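Local coordinates for protein inositol dehydrogenase (Lactobacillus casei, PDB 4MKX) that probably oxidises scyllo-inositol with NAD as electron acceptor, as a sugar alcohol dehydrogenase of the Gfo/Idh/MocA family, at residues Met140-Asp145 / Arg302-Phe307; Gly157-Thr163 / Gly267-Leu272; Ile162-Ser167 / Thr245-Leu249; Ser196-Ile200 / Gln333-Ala338. All coordinates share one frame; numbering follows the deposited sequence.

Following the chain from the N-terminal Rossmann domain, residues 140-145 come first, just after its last strand, and wait for 302-307 to close contact 1. Inside that loop, 157-163 leads into strand 162-172, whose start serves both contact 2 and contact 3. Residues 245-249 close contact 3, and 267-272 then close contact 2, so contact 3 nests in contact 2 and both nest in contact 1. Contact 4 crosses all three: it starts at 196-200, within their loops, and closes last at 333-338. Contacts 2 and 3 join strands and a turn of the C-terminal sheet; contact 4 packs one of its helices against helix 328-347, and a salt bridge from Arg141 to Asp199 joins contacts 1 and 4.

Contact 1 (Met140-Asp145 / Arg302-Phe307); sequences MRRFDD and RFAQAF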
# COMPACT_ATOMS: atom_id res chain seq x y z
N MET A 140 -3.05 -16.58 21.48
CA MET A 140 -1.97 -16.76 20.53
C MET A 140 -1.46 -15.46 19.90
O MET A 140 -0.34 -15.43 19.40
CB MET A 140 -2.34 -17.77 19.44
CG MET A 140 -3.26 -17.27 18.34
SD MET A 140 -4.93 -16.94 18.92
CE MET A 140 -5.76 -16.52 17.40
N ARG A 141 -2.24 -14.39 19.95
CA ARG A 141 -1.77 -13.15 19.35
C ARG A 141 -0.52 -12.63 20.06
O ARG A 141 0.31 -11.96 19.45
CB ARG A 141 -2.87 -12.09 19.35
CG ARG A 141 -4.06 -12.50 18.51
CD ARG A 141 -4.97 -11.31 18.32
NE ARG A 141 -6.26 -11.73 17.80
CZ ARG A 141 -7.29 -10.91 17.66
NH1 ARG A 141 -7.17 -9.63 17.98
NH2 ARG A 141 -8.45 -11.38 17.20
N ARG A 142 -0.35 -12.99 21.32
CA ARG A 142 0.87 -12.62 22.02
C ARG A 142 2.11 -13.27 21.42
O ARG A 142 3.23 -12.82 21.70
CB ARG A 142 0.78 -12.98 23.51
CG ARG A 142 -0.33 -12.25 24.24
CD ARG A 142 -0.09 -12.37 25.71
NE ARG A 142 -1.20 -11.88 26.51
CZ ARG A 142 -1.08 -11.56 27.79
NH1 ARG A 142 0.10 -11.68 28.37
NH2 ARG A 142 -2.13 -11.12 28.47
N PHE A 143 1.93 -14.31 20.60
CA PHE A 143 3.06 -14.97 19.96
C PHE A 143 3.20 -14.68 18.48
O PHE A 143 4.11 -15.16 17.83
CB PHE A 143 2.97 -16.48 20.18
CG PHE A 143 3.13 -16.87 21.61
CD1 PHE A 143 2.04 -16.90 22.46
CD2 PHE A 143 4.39 -17.16 22.12
CE1 PHE A 143 2.19 -17.23 23.79
CE2 PHE A 143 4.55 -17.50 23.45
CZ PHE A 143 3.45 -17.53 24.28
N ASP A 144 2.30 -13.85 17.96
CA ASP A 144 2.32 -13.53 16.54
C ASP A 144 3.44 -12.53 16.26
O ASP A 144 3.60 -11.57 17.01
CB ASP A 144 0.97 -12.90 16.16
CG ASP A 144 0.94 -12.42 14.74
OD1 ASP A 144 0.89 -13.26 13.81
OD2 ASP A 144 0.96 -11.19 14.52
N ASP A 145 4.19 -12.76 15.18
CA ASP A 145 5.34 -11.93 14.87
C ASP A 145 4.99 -10.45 14.72
O ASP A 145 5.72 -9.60 15.20
CB ASP A 145 6.06 -12.42 13.62
CG ASP A 145 6.91 -13.66 13.87
OD1 ASP A 145 7.27 -13.93 15.04
OD2 ASP A 145 7.25 -14.33 12.88
N ARG A 302 -4.12 -17.14 8.91
CA ARG A 302 -3.55 -15.91 9.47
C ARG A 302 -2.63 -16.21 10.66
O ARG A 302 -1.57 -15.60 10.81
CB ARG A 302 -4.67 -14.96 9.91
CG ARG A 302 -4.21 -13.78 10.79
CD ARG A 302 -3.29 -12.80 10.02
NE ARG A 302 -2.87 -11.72 10.90
CZ ARG A 302 -1.79 -11.78 11.69
NH1 ARG A 302 -1.02 -12.86 11.70
NH2 ARG A 302 -1.48 -10.75 12.49
N PHE A 303 -3.04 -17.14 11.51
CA PHE A 303 -2.31 -17.32 12.76
C PHE A 303 -1.52 -18.61 12.84
O PHE A 303 -1.16 -19.04 13.93
CB PHE A 303 -3.24 -17.13 13.97
CG PHE A 303 -3.65 -15.70 14.20
CD1 PHE A 303 -2.69 -14.75 14.54
CD2 PHE A 303 -4.97 -15.30 14.04
CE1 PHE A 303 -3.05 -13.42 14.74
CE2 PHE A 303 -5.34 -13.98 14.24
CZ PHE A 303 -4.37 -13.03 14.58
N ALA A 304 -1.20 -19.18 11.68
CA ALA A 304 -0.43 -20.42 11.66
C ALA A 304 0.86 -20.34 12.47
O ALA A 304 1.16 -21.25 13.26
CB ALA A 304 -0.12 -20.81 10.22
N GLN A 305 1.62 -19.28 12.26
CA GLN A 305 2.88 -19.08 12.96
C GLN A 305 2.68 -18.91 14.46
O GLN A 305 3.43 -19.47 15.25
CB GLN A 305 3.61 -17.85 12.39
CG GLN A 305 4.85 -17.43 13.19
CD GLN A 305 4.55 -16.32 14.19
OE1 GLN A 305 4.00 -15.27 13.83
NE2 GLN A 305 4.90 -16.55 15.45
N ALA A 306 1.65 -18.16 14.84
CA ALA A 306 1.38 -17.90 16.25
C ALA A 306 1.02 -19.17 17.00
O ALA A 306 1.40 -19.35 18.15
CB ALA A 306 0.28 -16.87 16.40
N PHE A 307 0.25 -20.05 16.36
CA PHE A 307 -0.09 -21.32 16.99
C PHE A 307 1.16 -22.16 17.27
O PHE A 307 1.33 -22.68 18.37
CB PHE A 307 -1.08 -22.13 16.14
CG PHE A 307 -2.46 -21.55 16.12
CD1 PHE A 307 -3.10 -21.20 17.31
CD2 PHE A 307 -3.13 -21.35 14.92
CE1 PHE A 307 -4.39 -20.66 17.30
CE2 PHE A 307 -4.41 -20.81 14.90
CZ PHE A 307 -5.04 -20.46 16.09
O HOH W 1 0.68 -15.95 13.06
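Met140, Arg141, Phe143, Asp144 and Asp145 meet Arg302-Phe307 in a buried, partly polar contact that fixes the loop after strand 135-137 to the start of helix 304-319. The Gln305 amide uses both ends: NE2 donates to Phe143 O (2.9 Å, 157°), and OE1 accepts from Asp145 N at 2.9 Å. The Asp145 carboxylate stacks on this amide, the planes 10° apart, while its OD1 pairs with Arg148. With an alanine in place of Gln305, Phe143 O and Asp145 N would probably lose these partners and the loop would be freer to shift. Asp144 is the N-cap of helix 145-155, its OD2 bonded to Tyr147 N. Arg302 grips the same carboxylate end-on in a salt bridge, NH1 2.9 Å from Asp144 OD1 and NH2 3.2 Å from OD2, both from above the carboxylate plane. A water accepting from Ala306 N at 3.0 Å lies within hydrogen-bonding distance of Asp144 OD1. With CG between the backbone N and the carbonyl carbon (chi1 77°), Met140 bends to lay CE over one face of the Phe303 ring, 4.1 Å from its centroid; Arg302 CG covers the other face. Met140 CG also lies 3.7 Å from Phe307 CE1.

Contact 2 (Gly157-Thr163 / Gly267-Leu272); sequences GKIGDIT and GTKGML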
# COMPACT_ATOMS: atom_id res chain seq x y z
N GLY A 157 9.15 2.76 23.87
CA GLY A 157 8.68 4.13 24.04
C GLY A 157 8.47 4.89 22.74
O GLY A 157 8.30 6.11 22.73
N LYS A 158 8.46 4.16 21.62
CA LYS A 158 8.44 4.77 20.30
C LYS A 158 7.15 5.48 19.90
O LYS A 158 7.16 6.31 19.01
CB LYS A 158 8.81 3.74 19.23
CG LYS A 158 10.27 3.30 19.28
CD LYS A 158 11.04 3.83 18.08
CE LYS A 158 12.50 3.38 18.13
NZ LYS A 158 12.62 1.90 18.30
N ILE A 159 6.02 5.15 20.53
CA ILE A 159 4.81 5.91 20.25
C ILE A 159 4.30 6.62 21.48
O ILE A 159 3.21 7.18 21.47
CB ILE A 159 3.68 5.07 19.61
CG1 ILE A 159 3.15 4.05 20.60
CG2 ILE A 159 4.13 4.43 18.30
CD1 ILE A 159 1.78 3.55 20.25
N GLY A 160 5.10 6.61 22.55
CA GLY A 160 4.74 7.33 23.76
C GLY A 160 3.71 6.55 24.54
O GLY A 160 3.62 5.33 24.40
N ASP A 161 2.92 7.24 25.36
CA ASP A 161 1.86 6.56 26.10
C ASP A 161 0.69 6.32 25.15
O ASP A 161 0.45 7.10 24.23
CB ASP A 161 1.43 7.40 27.31
CG ASP A 161 0.39 6.69 28.16
OD1 ASP A 161 0.38 5.44 28.23
OD2 ASP A 161 -0.43 7.39 28.78
N ILE A 162 -0.04 5.24 25.39
CA ILE A 162 -1.15 4.86 24.53
C ILE A 162 -2.41 5.63 24.90
O ILE A 162 -2.80 5.67 26.06
CB ILE A 162 -1.39 3.35 24.63
CG1 ILE A 162 -0.18 2.62 24.08
CG2 ILE A 162 -2.69 2.98 23.92
CD1 ILE A 162 -0.22 1.11 24.28
N THR A 163 -3.05 6.25 23.92
CA THR A 163 -4.27 7.00 24.20
C THR A 163 -5.51 6.25 23.71
O THR A 163 -6.58 6.36 24.29
CB THR A 163 -4.25 8.36 23.52
OG1 THR A 163 -4.35 8.15 22.11
CG2 THR A 163 -2.96 9.09 23.81
N GLY A 267 -0.77 6.61 19.96
CA GLY A 267 -0.00 7.05 21.12
C GLY A 267 0.22 8.55 21.06
O GLY A 267 -0.24 9.23 20.14
N THR A 268 0.92 9.08 22.05
CA THR A 268 1.15 10.52 22.11
C THR A 268 2.20 10.94 21.09
O THR A 268 2.26 12.11 20.73
CB THR A 268 1.57 10.96 23.52
OG1 THR A 268 2.71 10.21 23.94
CG2 THR A 268 0.42 10.76 24.50
N LYS A 269 3.02 10.00 20.61
CA LYS A 269 4.12 10.33 19.72
C LYS A 269 4.01 9.67 18.36
O LYS A 269 4.89 9.83 17.50
CB LYS A 269 5.46 9.92 20.34
CG LYS A 269 5.65 10.40 21.76
CD LYS A 269 7.12 10.35 22.14
CE LYS A 269 7.73 9.02 21.75
NZ LYS A 269 9.22 9.05 21.75
N GLY A 270 2.94 8.90 18.16
CA GLY A 270 2.82 8.14 16.93
C GLY A 270 1.64 7.20 16.92
O GLY A 270 0.83 7.19 17.84
N MET A 271 1.55 6.41 15.87
CA MET A 271 0.40 5.56 15.67
C MET A 271 0.92 4.34 14.93
O MET A 271 1.89 4.43 14.17
CB MET A 271 -0.59 6.32 14.80
CG MET A 271 -1.89 5.66 14.54
SD MET A 271 -2.98 6.89 13.76
CE MET A 271 -4.33 5.77 13.39
N LEU A 272 0.32 3.18 15.18
CA LEU A 272 0.65 2.04 14.34
C LEU A 272 -0.58 1.19 14.12
O LEU A 272 -1.53 1.24 14.91
CB LEU A 272 1.81 1.24 14.90
CG LEU A 272 1.67 0.69 16.31
CD1 LEU A 272 0.97 -0.66 16.25
CD2 LEU A 272 3.03 0.55 17.01
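A type I beta turn, Gly157-Gly160, lies against the tight turn Gly267-Gly270 that joins strands 260-267 and 271-274, with Ile159 O directed at the second turn. Lys269 N donates to Ile159 O at 3.0 Å (161°), coming from above the carbonyl plane, and Gly267 CA adds a CA-H...O contact of 3.2 Å to the same oxygen. Two residues after Ile159, Asp161 O accepts from Thr268 N at 3.0 Å, this time in the carbonyl plane. With OG1 between its backbone N and carbonyl carbon (chi1 55°), Thr268 takes a weak bond of 3.3 Å from Asp161 N at OG1, while its CG2 lies 3.8 Å from Thr163 CG2. Neither Gly160 nor Gly267 could carry a CB without a clash, against Thr268 OG1 and Ile159 O respectively. The Lys269 chain runs over Gly160, its CG 3.8 Å from Gly160 CA. On the side of helix 145-155, Ile159 CG2 meets Leu272 CD2 at 4.2 Å, with Val154 and Ile265 nearby. The Asp161 carboxylate itself points elsewhere, to Lys209 and to Arg221 of a third subunit. Gly157 closes helix 145-155 with a Schellman motif, and the chain then enters the sheet as Ile162 faces Gly267 in an antiparallel, non-hydrogen-bonded pair, a helix-to-strand connection held at its bend by a beta hairpin.

Contact 3 (Ile162-Ser167 / Thr245-Leu249); sequences ITLIRS and TMAIL
Ile165 O takes Ile248 N at 2.8 Å, nearly along the C=O axis, and is also approached by Ala247 CA in a CA-H...O contact of 3.1 Å. The carbonyl of Ile248 in turn accepts from Ser167 N at 2.9 Å. The same pattern holds two residues earlier: Met246 N donates to Thr163 O at 3.1 Å, and Met246 O accepts from Ile165 N at 3.0 Å. Residues Met246 and Ile248 are thus each bracketed by two residues of the partner, the staggered bonding of parallel strands, whose segments here run only 11° apart. On one face of the sheet Leu164 CD1 meets Ile248 CD1 at 4.2 Å. Arg166, its CG anti to the backbone N (chi1 173°), first lays CG 4.2 Å from Ile248 CB, then bends at CD to carry the guanidinium away to Glu262 and Glu264. This face also packs on a third subunit: Leu164 touches Val250 of that chain, and Ile248 its counterpart. On the other face, which helix 197-207 covers, Ser167 CB lies 4.1 Å from Leu249 CD2, while the Ser167 hydroxyl bonds to Asp199. Thr163 and Leu164 both face Ile266 of the other neighbouring strand, a classic beta bulge. One side under helices and the other against another subunit is the pattern of the open-faced, mostly antiparallel sheet of the Gfo/Idh/MocA C-terminal domain, in which this is the parallel pair.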
# COMPACT_ATOMS: atom_id res chain seq x y z
N ILE A 162 -0.04 5.24 25.39
CA ILE A 162 -1.15 4.86 24.53
C ILE A 162 -2.41 5.63 24.90
O ILE A 162 -2.80 5.67 26.06
CB ILE A 162 -1.39 3.35 24.63
CG1 ILE A 162 -0.18 2.62 24.08
CG2 ILE A 162 -2.69 2.98 23.92
CD1 ILE A 162 -0.22 1.11 24.28
N THR A 163 -3.05 6.25 23.92
CA THR A 163 -4.27 7.00 24.20
C THR A 163 -5.51 6.25 23.71
O THR A 163 -6.58 6.36 24.29
CB THR A 163 -4.25 8.36 23.52
OG1 THR A 163 -4.35 8.15 22.11
CG2 THR A 163 -2.96 9.09 23.81
N LEU A 164 -5.38 5.48 22.64
CA LEU A 164 -6.54 4.78 22.10
C LEU A 164 -6.10 3.49 21.41
O LEU A 164 -5.10 3.46 20.71
CB LEU A 164 -7.27 5.67 21.08
CG LEU A 164 -8.59 5.14 20.49
CD1 LEU A 164 -9.50 6.31 20.20
CD2 LEU A 164 -8.36 4.35 19.21
N ILE A 165 -6.86 2.43 21.63
CA ILE A 165 -6.65 1.21 20.87
C ILE A 165 -7.95 0.84 20.17
O ILE A 165 -9.01 0.83 20.78
CB ILE A 165 -6.18 0.05 21.77
CG1 ILE A 165 -4.79 0.36 22.31
CG2 ILE A 165 -6.10 -1.23 20.95
CD1 ILE A 165 -4.22 -0.76 23.16
N ARG A 166 -7.86 0.54 18.87
CA ARG A 166 -9.02 0.08 18.11
C ARG A 166 -8.67 -1.32 17.64
O ARG A 166 -7.62 -1.54 17.07
CB ARG A 166 -9.27 0.97 16.90
CG ARG A 166 -10.37 0.42 15.99
CD ARG A 166 -10.66 1.33 14.76
NE ARG A 166 -9.49 1.54 13.90
CZ ARG A 166 -9.12 0.72 12.93
NH1 ARG A 166 -9.81 -0.39 12.70
NH2 ARG A 166 -8.04 0.99 12.20
N SER A 167 -9.54 -2.28 17.92
CA SER A 167 -9.29 -3.64 17.45
C SER A 167 -10.52 -4.24 16.80
O SER A 167 -11.64 -4.12 17.32
CB SER A 167 -8.75 -4.51 18.60
OG SER A 167 -7.97 -5.57 18.09
N THR A 245 -8.03 5.79 29.38
CA THR A 245 -7.60 5.33 28.05
C THR A 245 -8.82 4.87 27.30
O THR A 245 -9.75 4.33 27.89
CB THR A 245 -6.64 4.12 28.15
OG1 THR A 245 -5.43 4.53 28.77
CG2 THR A 245 -6.31 3.54 26.76
N MET A 246 -8.80 5.04 25.99
CA MET A 246 -9.98 4.71 25.22
C MET A 246 -9.72 3.46 24.41
O MET A 246 -8.61 3.24 23.95
CB MET A 246 -10.33 5.87 24.31
CG MET A 246 -10.59 7.14 25.09
SD MET A 246 -10.83 8.57 24.04
CE MET A 246 -9.17 8.93 23.54
N ALA A 247 -10.76 2.66 24.23
CA ALA A 247 -10.65 1.51 23.33
C ALA A 247 -11.93 1.35 22.54
O ALA A 247 -13.02 1.63 23.02
CB ALA A 247 -10.32 0.23 24.09
N ILE A 248 -11.77 0.91 21.30
CA ILE A 248 -12.89 0.68 20.40
C ILE A 248 -12.80 -0.74 19.91
O ILE A 248 -11.72 -1.18 19.49
CB ILE A 248 -12.79 1.62 19.19
CG1 ILE A 248 -12.93 3.07 19.64
CG2 ILE A 248 -13.86 1.29 18.16
CD1 ILE A 248 -12.68 4.07 18.56
N LEU A 249 -13.90 -1.48 19.97
CA LEU A 249 -13.92 -2.84 19.43
C LEU A 249 -14.96 -2.96 18.34
O LEU A 249 -16.02 -2.37 18.43
CB LEU A 249 -14.27 -3.85 20.52
CG LEU A 249 -13.31 -4.02 21.68
CD1 LEU A 249 -13.80 -5.15 22.57
CD2 LEU A 249 -11.91 -4.31 21.16

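Contact 4 (Ser196-Ile200 / Gln333-Ala338); sequences SIHDI and QGTKAA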
# COMPACT_ATOMS: atom_id res chain seq x y z
N SER A 196 -14.33 -11.40 20.64
CA SER A 196 -13.59 -10.26 21.15
C SER A 196 -12.64 -10.55 22.30
O SER A 196 -11.93 -9.65 22.75
CB SER A 196 -14.55 -9.16 21.58
OG SER A 196 -15.40 -8.80 20.51
N ILE A 197 -12.63 -11.79 22.80
CA ILE A 197 -11.76 -12.12 23.91
C ILE A 197 -10.29 -11.87 23.59
O ILE A 197 -9.55 -11.35 24.42
CB ILE A 197 -11.97 -13.58 24.41
CG1 ILE A 197 -13.32 -13.69 25.10
CG2 ILE A 197 -10.90 -13.96 25.42
CD1 ILE A 197 -13.45 -14.88 26.04
N HIS A 198 -9.85 -12.19 22.37
CA HIS A 198 -8.47 -11.94 22.00
C HIS A 198 -8.18 -10.44 21.94
O HIS A 198 -7.07 -10.00 22.25
CB HIS A 198 -8.12 -12.56 20.65
CG HIS A 198 -8.10 -14.05 20.66
ND1 HIS A 198 -7.21 -14.79 21.41
CD2 HIS A 198 -8.84 -14.96 19.97
CE1 HIS A 198 -7.41 -16.07 21.21
NE2 HIS A 198 -8.39 -16.20 20.32
N ASP A 199 -9.18 -9.66 21.53
CA ASP A 199 -9.01 -8.21 21.48
C ASP A 199 -8.91 -7.61 22.87
O ASP A 199 -8.09 -6.73 23.12
CB ASP A 199 -10.17 -7.58 20.70
CG ASP A 199 -10.18 -7.97 19.24
OD1 ASP A 199 -9.14 -7.77 18.57
OD2 ASP A 199 -11.21 -8.48 18.77
N ILE A 200 -9.74 -8.10 23.79
CA ILE A 200 -9.65 -7.69 25.18
C ILE A 200 -8.26 -7.99 25.73
O ILE A 200 -7.62 -7.12 26.33
CB ILE A 200 -10.75 -8.34 26.03
CG1 ILE A 200 -12.11 -7.73 25.66
CG2 ILE A 200 -10.49 -8.14 27.52
CD1 ILE A 200 -13.28 -8.61 26.04
N GLN A 333 -10.07 -11.89 33.60
CA GLN A 333 -10.40 -10.54 33.14
C GLN A 333 -10.94 -10.54 31.72
O GLN A 333 -11.83 -9.73 31.40
CB GLN A 333 -9.20 -9.61 33.24
CG GLN A 333 -8.73 -9.36 34.67
CD GLN A 333 -9.79 -8.72 35.56
OE1 GLN A 333 -10.73 -8.10 35.08
NE2 GLN A 333 -9.63 -8.88 36.86
N GLY A 334 -10.43 -11.42 30.87
CA GLY A 334 -10.94 -11.54 29.52
C GLY A 334 -12.41 -11.93 29.52
O GLY A 334 -13.23 -11.37 28.80
N THR A 335 -12.75 -12.91 30.35
CA THR A 335 -14.13 -13.37 30.42
C THR A 335 -15.02 -12.29 31.04
O THR A 335 -16.14 -12.05 30.58
CB THR A 335 -14.22 -14.66 31.24
OG1 THR A 335 -13.82 -15.75 30.41
CG2 THR A 335 -15.63 -14.90 31.70
N LYS A 336 -14.50 -11.63 32.06
CA LYS A 336 -15.28 -10.61 32.76
C LYS A 336 -15.65 -9.46 31.82
O LYS A 336 -16.81 -9.05 31.78
CB LYS A 336 -14.50 -10.06 33.95
CG LYS A 336 -15.27 -9.05 34.77
CD LYS A 336 -14.40 -8.45 35.86
CE LYS A 336 -14.05 -9.48 36.89
NZ LYS A 336 -15.28 -10.22 37.30
N ALA A 337 -14.67 -8.96 31.08
CA ALA A 337 -14.92 -7.84 30.16
C ALA A 337 -15.88 -8.26 29.06
O ALA A 337 -16.76 -7.48 28.67
CB ALA A 337 -13.62 -7.31 29.56
N ALA A 338 -15.74 -9.48 28.57
CA ALA A 338 -16.64 -9.98 27.54
C ALA A 338 -18.08 -10.09 28.06
O ALA A 338 -19.03 -9.74 27.35
CB ALA A 338 -16.15 -11.32 26.99
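Ile200 makes the close part of this helix-to-helix contact, fitting its two branches against the helical turn Gly334-Ala338, whereas Ile197 touches the same helix more lightly. With CG1 anti to the carbonyl carbon (chi1 -71°) and the chain extended beyond it, Ile200 CD1 reaches the side of helix 328-347, 3.6 Å from Ala338 N and 3.8 Å from Ala337 CB. Its CG2 branch comes alongside, 4.0 Å from Gly334 CA and 3.8 Å from Ala337 CB, and the Ala337 methyl is therefore met by both branches. The short side chains of Ala337 and Ala338 let the isoleucine approach the backbone itself. An alanine in place of Ile200 is likely to open a gap beside Ala337 and Ala338 and to leave the Ala337 methyl without its partner across this contact. Ile197 is looser: CG1 lies 4.1 Å from Ala338 CB, and CD1 is 4.5 Å from Thr335 OG1, a hydroxyl bonded instead to Gly114 O. At the edge, Gln333 is partly exposed and turns its amide away to Glu329. No hydrogen bond crosses between the two segments. Helix 197-207 is thus wedged between the C-terminal sheet, where Asp199 bonds to Ser169 of strand 162-172, and helix 328-347, which rests in turn on Ile120 of helix 117-128, while Ile211 of strand 211-219 touches both Ile200 and Ala337.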